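Long-range contact in Alpha/beta fold hydrolase (Pseudomonas aeruginosa, PDB 6I8W), which is a membrane phospholipase A that degrades membrane phospholipids and acts as a virulence factor: residues Leu40-Tyr54 and Val91-Pro105. Sequence-based numbering, arbitrary orientation. Where two conformers were deposited one is given.
With CO2 (carbon dioxide), chain F.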
loop_
_atom_site.group_PDB
_atom_site.type_symbol
_atom_site.label_atom_id
_atom_site.label_comp_id
_atom_site.label_asym_id
_atom_site.label_seq_id
_atom_site.Cartn_x
_atom_site.Cartn_y
_atom_site.Cartn_z
ATOM N N LEU A 40 7.357 -7.144 13.107
ATOM C CA LEU A 40 6.263 -6.159 13.179
ATOM C C LEU A 40 5.109 -6.660 14.044
ATOM O O LEU A 40 4.780 -7.830 13.996
ATOM C CB LEU A 40 5.728 -5.852 11.784
ATOM C CG LEU A 40 6.751 -5.229 10.823
ATOM C CD1 LEU A 40 6.208 -5.233 9.390
ATOM C CD2 LEU A 40 7.061 -3.802 11.276
ATOM N N SER A 41 4.513 -5.777 14.832
ATOM C CA SER A 41 3.310 -6.120 15.579
ATOM C C SER A 41 2.249 -5.048 15.357
ATOM O O SER A 41 2.566 -3.907 14.985
ATOM C CB SER A 41 3.630 -6.304 17.064
ATOM O OG SER A 41 4.195 -5.129 17.608
ATOM N N GLU A 42 0.991 -5.422 15.574
ATOM C CA GLU A 42 -0.149 -4.562 15.246
ATOM C C GLU A 42 -0.649 -3.725 16.421
ATOM O O GLU A 42 -0.737 -4.202 17.548
ATOM C CB GLU A 42 -1.296 -5.413 14.683
ATOM C CG GLU A 42 -2.521 -4.574 14.273
ATOM C CD GLU A 42 -3.551 -5.365 13.476
ATOM O OE1 GLU A 42 -3.405 -6.597 13.361
ATOM O OE2 GLU A 42 -4.513 -4.749 12.962
ATOM N N HIS A 43 -0.981 -2.468 16.137
ATOM C CA HIS A 43 -1.547 -1.561 17.113
ATOM C C HIS A 43 -2.653 -0.774 16.438
ATOM O O HIS A 43 -2.884 -0.932 15.243
ATOM C CB HIS A 43 -0.472 -0.606 17.646
ATOM C CG HIS A 43 0.754 -1.307 18.134
ATOM N ND1 HIS A 43 0.867 -1.802 19.415
ATOM C CD2 HIS A 43 1.906 -1.634 17.500
ATOM C CE1 HIS A 43 2.046 -2.384 19.555
ATOM N NE2 HIS A 43 2.693 -2.298 18.407
ATOM N N SER A 44 -3.331 0.073 17.204
ATOM C CA SER A 44 -4.275 1.003 16.614
ATOM C C SER A 44 -4.277 2.300 17.398
ATOM O O SER A 44 -3.901 2.338 18.570
ATOM C CB SER A 44 -5.680 0.406 16.561
ATOM O OG SER A 44 -6.258 0.365 17.843
ATOM N N VAL A 45 -4.655 3.380 16.720
ATOM C CA VAL A 45 -4.756 4.677 17.361
ATOM C C VAL A 45 -5.897 5.449 16.705
ATOM O O VAL A 45 -6.125 5.340 15.496
ATOM C CB VAL A 45 -3.410 5.461 17.273
ATOM C CG1 VAL A 45 -3.004 5.688 15.835
ATOM C CG2 VAL A 45 -3.503 6.791 18.039
ATOM N N GLN A 46 -6.622 6.212 17.508
ATOM C CA GLN A 46 -7.699 7.058 17.012
ATOM C C GLN A 46 -7.152 8.395 16.534
ATOM O O GLN A 46 -6.504 9.121 17.295
ATOM C CB GLN A 46 -8.751 7.294 18.108
ATOM C CG GLN A 46 -9.430 6.013 18.591
ATOM C CD GLN A 46 -10.216 6.223 19.877
ATOM O OE1 GLN A 46 -10.061 7.237 20.554
ATOM N NE2 GLN A 46 -11.066 5.261 20.217
ATOM N N VAL A 47 -7.454 8.726 15.284
ATOM C CA VAL A 47 -7.011 9.968 14.661
ATOM C C VAL A 47 -8.234 10.639 14.052
ATOM O O VAL A 47 -8.860 10.057 13.162
ATOM C CB VAL A 47 -5.937 9.706 13.570
ATOM C CG1 VAL A 47 -5.471 11.017 12.989
ATOM C CG2 VAL A 47 -4.774 8.890 14.146
ATOM N N ASP A 48 -8.575 11.831 14.556
ATOM C CA ASP A 48 -9.826 12.514 14.215
ATOM C C ASP A 48 -10.998 11.538 14.344
ATOM O O ASP A 48 -11.894 11.485 13.486
ATOM C CB ASP A 48 -9.803 13.152 12.821
ATOM C CG ASP A 48 -8.856 14.342 12.727
ATOM O OD1 ASP A 48 -8.806 15.161 13.670
ATOM O OD2 ASP A 48 -8.196 14.492 11.684
ATOM N N ASN A 49 -10.961 10.768 15.429
ATOM C CA ASN A 49 -12.003 9.803 15.761
ATOM C C ASN A 49 -12.100 8.657 14.756
ATOM O O ASN A 49 -13.069 7.913 14.766
ATOM C CB ASN A 49 -13.371 10.496 15.884
ATOM C CG ASN A 49 -14.341 9.725 16.775
ATOM O OD1 ASN A 49 -13.946 9.146 17.787
ATOM N ND2 ASN A 49 -15.610 9.710 16.397
ATOM N N LEU A 50 -11.089 8.486 13.910
ATOM C CA LEU A 50 -11.050 7.278 13.097
ATOM C C LEU A 50 -10.039 6.314 13.688
ATOM O O LEU A 50 -8.919 6.703 14.023
ATOM C CB LEU A 50 -10.652 7.576 11.650
ATOM C CG LEU A 50 -11.444 8.590 10.827
ATOM C CD1 LEU A 50 -10.961 8.528 9.379
ATOM C CD2 LEU A 50 -12.943 8.360 10.935
ATOM N N GLU A 51 -10.403 5.041 13.756
ATOM C CA GLU A 51 -9.441 4.038 14.202
ATOM C C GLU A 51 -8.497 3.704 13.067
ATOM O O GLU A 51 -8.912 3.272 11.998
ATOM C CB GLU A 51 -10.134 2.772 14.698
ATOM C CG GLU A 51 -9.144 1.725 15.185
ATOM C CD GLU A 51 -9.773 0.740 16.153
ATOM O OE1 GLU A 51 -10.876 1.030 16.665
ATOM O OE2 GLU A 51 -9.167 -0.323 16.399
ATOM N N ILE A 52 -7.217 3.933 13.297
ATOM C CA ILE A 52 -6.223 3.603 12.297
ATOM C C ILE A 52 -5.372 2.444 12.791
ATOM O O ILE A 52 -4.688 2.565 13.804
ATOM C CB ILE A 52 -5.362 4.815 11.975
ATOM C CG1 ILE A 52 -6.267 5.939 11.426
ATOM C CG2 ILE A 52 -4.223 4.428 11.013
ATOM C CD1 ILE A 52 -5.497 7.078 10.790
ATOM N N ALA A 53 -5.453 1.314 12.086
ATOM C CA ALA A 53 -4.643 0.153 12.403
ATOM C C ALA A 53 -3.255 0.332 11.803
ATOM O O ALA A 53 -3.108 0.883 10.704
ATOM C CB ALA A 53 -5.299 -1.146 11.868
ATOM N N TYR A 54 -2.232 -0.129 12.511
ATOM C CA TYR A 54 -0.890 -0.037 11.959
ATOM C C TYR A 54 0.015 -1.112 12.498
ATOM O O TYR A 54 -0.259 -1.720 13.526
ATOM C CB TYR A 54 -0.278 1.354 12.221
ATOM C CG TYR A 54 -0.021 1.744 13.673
ATOM C CD1 TYR A 54 -1.044 2.245 14.473
ATOM C CD2 TYR A 54 1.259 1.642 14.231
ATOM C CE1 TYR A 54 -0.818 2.618 15.807
ATOM C CE2 TYR A 54 1.500 2.027 15.568
ATOM C CZ TYR A 54 0.460 2.510 16.340
ATOM O OH TYR A 54 0.691 2.887 17.645
ATOM N N VAL A 91 10.133 1.034 11.977
ATOM C CA VAL A 91 9.280 0.919 10.803
ATOM C C VAL A 91 7.809 0.969 11.203
ATOM O O VAL A 91 7.383 0.285 12.144
ATOM C CB VAL A 91 9.564 -0.372 10.026
ATOM C CG1 VAL A 91 8.607 -0.499 8.829
ATOM C CG2 VAL A 91 11.065 -0.425 9.586
ATOM N N VAL A 92 7.049 1.815 10.509
ATOM C CA VAL A 92 5.605 1.925 10.745
ATOM C C VAL A 92 4.868 1.784 9.409
ATOM O O VAL A 92 5.212 2.442 8.417
ATOM C CB VAL A 92 5.242 3.257 11.426
ATOM C CG1 VAL A 92 3.700 3.395 11.626
ATOM C CG2 VAL A 92 5.977 3.403 12.750
ATOM N N ALA A 93 3.873 0.904 9.371
ATOM C CA ALA A 93 3.036 0.768 8.184
ATOM C C ALA A 93 1.563 0.845 8.600
ATOM O O ALA A 93 1.095 -0.015 9.347
ATOM C CB ALA A 93 3.336 -0.552 7.465
ATOM N N LEU A 94 0.841 1.879 8.160
ATOM C CA LEU A 94 -0.570 2.025 8.550
ATOM C C LEU A 94 -1.539 1.504 7.483
ATOM O O LEU A 94 -1.194 1.411 6.293
ATOM C CB LEU A 94 -0.923 3.502 8.865
ATOM C CG LEU A 94 -1.263 4.437 7.690
ATOM C CD1 LEU A 94 -1.798 5.795 8.193
ATOM C CD2 LEU A 94 -0.053 4.645 6.769
ATOM N N ASP A 95 -2.747 1.158 7.930
ATOM C CA ASP A 95 -3.887 1.013 7.046
ATOM C C ASP A 95 -4.513 2.384 6.881
ATOM O O ASP A 95 -4.997 2.967 7.858
ATOM C CB ASP A 95 -4.940 0.042 7.604
ATOM C CG ASP A 95 -4.491 -1.408 7.557
ATOM O OD1 ASP A 95 -3.634 -1.732 6.712
ATOM O OD2 ASP A 95 -5.026 -2.214 8.348
ATOM N N LEU A 96 -4.526 2.908 5.666
ATOM C CA LEU A 96 -5.240 4.169 5.441
ATOM C C LEU A 96 -6.719 4.000 5.768
ATOM O O LEU A 96 -7.283 2.935 5.522
ATOM C CB LEU A 96 -5.072 4.626 3.992
ATOM C CG LEU A 96 -3.644 5.045 3.607
ATOM C CD1 LEU A 96 -3.512 5.099 2.096
ATOM C CD2 LEU A 96 -3.290 6.403 4.219
ATOM N N PRO A 97 -7.343 5.038 6.363
ATOM C CA PRO A 97 -8.799 5.080 6.459
ATOM C C PRO A 97 -9.424 4.699 5.119
ATOM O O PRO A 97 -8.919 5.128 4.067
ATOM C CB PRO A 97 -9.089 6.551 6.816
ATOM C CG PRO A 97 -7.867 6.969 7.585
ATOM C CD PRO A 97 -6.713 6.248 6.930
ATOM N N GLY A 98 -10.474 3.882 5.167
ATOM C CA GLY A 98 -11.089 3.325 3.974
ATOM C C GLY A 98 -10.595 1.923 3.621
ATOM O O GLY A 98 -11.249 1.217 2.851
ATOM N N PHE A 99 -9.469 1.507 4.211
ATOM C CA PHE A 99 -8.797 0.251 3.828
ATOM C C PHE A 99 -8.358 -0.596 5.021
ATOM O O PHE A 99 -8.334 -0.120 6.155
ATOM C CB PHE A 99 -7.572 0.565 2.935
ATOM C CG PHE A 99 -7.926 1.352 1.705
ATOM C CD1 PHE A 99 -8.459 0.714 0.586
ATOM C CD2 PHE A 99 -7.791 2.737 1.689
ATOM C CE1 PHE A 99 -8.832 1.444 -0.541
ATOM C CE2 PHE A 99 -8.158 3.476 0.564
ATOM C CZ PHE A 99 -8.679 2.827 -0.553
ATOM N N GLY A 100 -8.018 -1.858 4.756
ATOM C CA GLY A 100 -7.475 -2.743 5.782
ATOM C C GLY A 100 -8.363 -2.851 7.006
ATOM O O GLY A 100 -9.567 -3.040 6.887
ATOM N N ASP A 101 -7.782 -2.694 8.192
ATOM C CA ASP A 101 -8.567 -2.802 9.418
ATOM C C ASP A 101 -8.878 -1.437 10.019
ATOM O O ASP A 101 -9.308 -1.359 11.158
ATOM C CB ASP A 101 -7.832 -3.658 10.460
ATOM C CG ASP A 101 -7.662 -5.111 10.021
ATOM O OD1 ASP A 101 -8.604 -5.690 9.449
ATOM O OD2 ASP A 101 -6.573 -5.671 10.244
ATOM N N SER A 102 -8.639 -0.365 9.264
ATOM C CA SER A 102 -8.925 0.984 9.755
ATOM C C SER A 102 -10.399 1.348 9.552
ATOM O O SER A 102 -11.101 0.679 8.805
ATOM C CB SER A 102 -8.018 2.009 9.061
ATOM O OG SER A 102 -6.671 1.881 9.505
ATOM N N SER A 103 -10.864 2.413 10.212
ATOM C CA SER A 103 -12.247 2.874 10.043
ATOM C C SER A 103 -12.544 3.205 8.588
ATOM O O SER A 103 -11.674 3.692 7.873
ATOM C CB SER A 103 -12.545 4.119 10.907
ATOM O OG SER A 103 -12.457 3.829 12.288
ATOM N N LYS A 104 -13.782 2.957 8.177
ATOM C CA LYS A 104 -14.250 3.245 6.821
ATOM C C LYS A 104 -15.582 4.014 6.828
ATOM O O LYS A 104 -16.597 3.503 6.355
ATOM C CB LYS A 104 -14.406 1.934 6.039
ATOM C CG LYS A 104 -13.123 1.069 6.028
ATOM C CD LYS A 104 -13.352 -0.293 5.375
ATOM C CE LYS A 104 -12.072 -1.147 5.412
ATOM N NZ LYS A 104 -11.675 -1.476 6.812
ATOM N N PRO A 105 -15.573 5.259 7.335
ATOM C CA PRO A 105 -16.808 6.065 7.367
ATOM C C PRO A 105 -17.391 6.242 5.967
ATOM O O PRO A 105 -16.665 6.615 5.041
ATOM C CB PRO A 105 -16.358 7.424 7.925
ATOM C CG PRO A 105 -14.974 7.250 8.376
ATOM C CD PRO A 105 -14.387 6.032 7.748
HETATM C C CO2 F . -3.671 -0.978 20.040
HETATM O O1 CO2 F . -2.666 -0.485 20.228
HETATM O O2 CO2 F . -4.676 -1.471 19.850
#
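The Tyr54 ring packs against Val92, whose CG1 reaches ring atom CD2 obliquely at 4.0 Å. His43 CB sits over one face of that ring, toward its rim, and Ile52 O lies at its edge; a first torsion of 65° sets CG between the backbone N and the carbonyl carbon of Tyr54. The O1 of a bound carbon dioxide lies in plane at the edge of the His43 ring. Glu42 and Asp101 bring their carboxylates together, the planes only 15° apart, with OE2 of Glu42 3.5 Å from OD2 of Asp101. This like-charge pair is probably eased by Arg35, salt-bridged to Glu42, and by Lys75, which is salt-bridged to Asp95 and forms long, weak ion pairs with Glu42 and Asp101.

Beyond the antiparallel pair Tyr54–Leu94, the chain keeps running antiparallel to 50-54, with 96-101 looping out before Ser102 and Ser103 rejoin it. Asp95 N donates a hydrogen bond to Ala53 O at 2.8 Å, almost straight at 174°. Ser102 OG accepts from Ala53 N (2.9 Å) and donates to Asp95 O (2.6 Å), tying the strand to both ends of the 95-102 loop. Glu51 is gripped twice: Glu51 N donates to Ser103 OG, and Glu51 O accepts from Ser103 N. Leu50 then forks, CD1 on Pro97 CB and CD2 pressed tightly on Pro105 CG at 3.5 Å.

In the alpha/beta-hydrolase sheet, this joins hairpin 41-57 to strand 90-94, which pairs with 64-68 on its other side; helix 112-125 covers Val92, Pro97 and, through Phe122 edge-to-face, Tyr54.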